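Local structure of uncharacterized protein YGR203W (Saccharomyces cerevisiae, 3FS5) at residues G51-A55 against E68-L73. The protein acts as a protein phosphatase of the Cdc25-like family, built on a single rhodanese-type domain. Sequence-based numbering, arbitrary orientation.
Sequences GWHYA and ELKHRL
The guanidinium of Arg72 lies flat on the indole of Trp52 and reaches the hydroxyl of Tyr54 with its edge. The guanidinium and indole planes are 25° apart, and Arg72 CZ sits 3.8 Å from the centroid of the Trp52 six-membered ring, close to the ring normal, a cation-pi stack. A bend in the arginine chain at chi3 (71°) turns the guanidinium back over the indole, while NH2 donates to Tyr54 OH at 3.1 Å, the oxygen lying slightly out of the guanidinium plane. The same hydroxyl donates to Glu68 OE1 (3.0 Å) on the anti side of the carboxylate and well out of its plane, one helical turn before Arg72. Two bonds thus fix the rotation of the hydroxyl, which bridges guanidinium and carboxylate. A phenylalanine in place of Tyr54 would probably keep the ring packing but leave Glu68 and Arg72 without this shared partner and the guanidinium freer to turn.

On the buried side of the contact, a chi1 of 174° swings the Leu69 isobutyl group away from its backbone N and brings CD1 over the centre of the Tyr54 ring in a CH-pi contact, 3.9 Å from its centroid; Leu69 CB meets the same face near CE2. That methyl also meets the indole edge, at Trp52 CE3, while Leu73 CD2 packs against Trp52 CZ3 at 3.4 Å.

The contact joins edge strand 52-53 of the parallel sheet to helix 63-78 in the rhodanese fold. Strand 52-53 pairs with strand 33-37, Leu59 of helix 56-61 touches Tyr54 and Leu69, and Leu73 continues inward to Leu84 and Val86 of strand 84-88 and Leu104 of helix 96-106.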
# COMPACT_ATOMS: atom_id res chain seq x y z
N GLY A 51 -3.11 -5.14 -5.86
CA GLY A 51 -2.97 -4.74 -4.47
C GLY A 51 -3.88 -5.58 -3.58
O GLY A 51 -4.76 -6.27 -4.08
N TRP A 52 -3.66 -5.56 -2.26
CA TRP A 52 -4.51 -6.32 -1.35
C TRP A 52 -5.40 -5.35 -0.58
O TRP A 52 -4.96 -4.25 -0.23
CB TRP A 52 -3.70 -7.15 -0.36
CG TRP A 52 -2.79 -8.18 -0.96
CD1 TRP A 52 -2.86 -8.72 -2.22
CD2 TRP A 52 -1.68 -8.81 -0.32
NE1 TRP A 52 -1.85 -9.64 -2.40
CE2 TRP A 52 -1.11 -9.71 -1.25
CE3 TRP A 52 -1.10 -8.70 0.96
CZ2 TRP A 52 0.01 -10.50 -0.94
CZ3 TRP A 52 0.01 -9.48 1.26
CH2 TRP A 52 0.55 -10.37 0.31
N HIS A 53 -6.63 -5.76 -0.31
CA HIS A 53 -7.59 -4.92 0.39
C HIS A 53 -7.79 -5.36 1.84
O HIS A 53 -8.39 -6.39 2.11
CB HIS A 53 -8.92 -4.97 -0.38
CG HIS A 53 -10.00 -4.13 0.21
ND1 HIS A 53 -9.75 -3.00 0.96
CD2 HIS A 53 -11.35 -4.22 0.11
CE1 HIS A 53 -10.90 -2.44 1.30
NE2 HIS A 53 -11.88 -3.16 0.80
N TYR A 54 -7.24 -4.56 2.77
CA TYR A 54 -7.34 -4.81 4.21
C TYR A 54 -7.82 -3.53 4.90
O TYR A 54 -7.02 -2.63 5.18
CB TYR A 54 -5.98 -5.21 4.81
CG TYR A 54 -5.61 -6.65 4.55
CD1 TYR A 54 -5.17 -7.06 3.29
CD2 TYR A 54 -5.73 -7.62 5.55
CE1 TYR A 54 -4.87 -8.39 3.03
CE2 TYR A 54 -5.42 -8.95 5.30
CZ TYR A 54 -5.00 -9.33 4.04
OH TYR A 54 -4.71 -10.65 3.77
N ALA A 55 -9.11 -3.45 5.19
CA ALA A 55 -9.69 -2.26 5.82
C ALA A 55 -9.01 -1.86 7.13
O ALA A 55 -8.82 -2.69 8.02
CB ALA A 55 -11.19 -2.47 6.05
N GLU A 68 -2.90 -11.85 10.14
CA GLU A 68 -3.06 -12.47 8.83
C GLU A 68 -2.29 -11.69 7.76
O GLU A 68 -1.62 -12.28 6.91
CB GLU A 68 -4.54 -12.55 8.43
CG GLU A 68 -4.74 -12.78 6.93
CD GLU A 68 -6.20 -12.75 6.52
OE1 GLU A 68 -6.47 -12.54 5.32
OE2 GLU A 68 -7.08 -12.96 7.38
N LEU A 69 -2.41 -10.36 7.79
CA LEU A 69 -1.72 -9.52 6.83
C LEU A 69 -0.21 -9.67 6.99
O LEU A 69 0.50 -9.88 6.01
CB LEU A 69 -2.11 -8.05 7.02
CG LEU A 69 -1.33 -7.04 6.16
CD1 LEU A 69 -1.51 -7.38 4.68
CD2 LEU A 69 -1.81 -5.63 6.46
N LYS A 70 0.27 -9.58 8.23
CA LYS A 70 1.69 -9.73 8.51
C LYS A 70 2.22 -11.05 7.96
O LYS A 70 3.25 -11.09 7.29
CB LYS A 70 1.94 -9.68 10.02
CG LYS A 70 3.36 -10.02 10.44
CD LYS A 70 3.50 -10.04 11.96
CE LYS A 70 4.87 -10.53 12.40
NZ LYS A 70 4.98 -10.58 13.88
N HIS A 71 1.51 -12.14 8.26
CA HIS A 71 1.90 -13.46 7.80
C HIS A 71 1.99 -13.51 6.27
O HIS A 71 2.97 -14.01 5.72
CB HIS A 71 0.91 -14.51 8.29
CG HIS A 71 1.21 -15.90 7.81
ND1 HIS A 71 2.25 -16.65 8.32
CD2 HIS A 71 0.65 -16.65 6.84
CE1 HIS A 71 2.31 -17.80 7.68
NE2 HIS A 71 1.35 -17.83 6.78
N ARG A 72 0.97 -12.99 5.59
CA ARG A 72 0.96 -13.00 4.14
C ARG A 72 2.14 -12.23 3.57
O ARG A 72 2.79 -12.68 2.63
CB ARG A 72 -0.33 -12.41 3.58
CG ARG A 72 -1.53 -13.32 3.63
CD ARG A 72 -2.68 -12.74 2.82
NE ARG A 72 -2.42 -12.78 1.38
CZ ARG A 72 -3.24 -12.28 0.46
NH1 ARG A 72 -2.93 -12.37 -0.82
NH2 ARG A 72 -4.37 -11.69 0.83
N LEU A 73 2.39 -11.05 4.13
CA LEU A 73 3.49 -10.22 3.67
C LEU A 73 4.84 -10.91 3.83
O LEU A 73 5.62 -10.98 2.88
CB LEU A 73 3.50 -8.88 4.43
CG LEU A 73 2.35 -7.92 4.08
CD1 LEU A 73 2.43 -6.68 4.96
CD2 LEU A 73 2.42 -7.54 2.60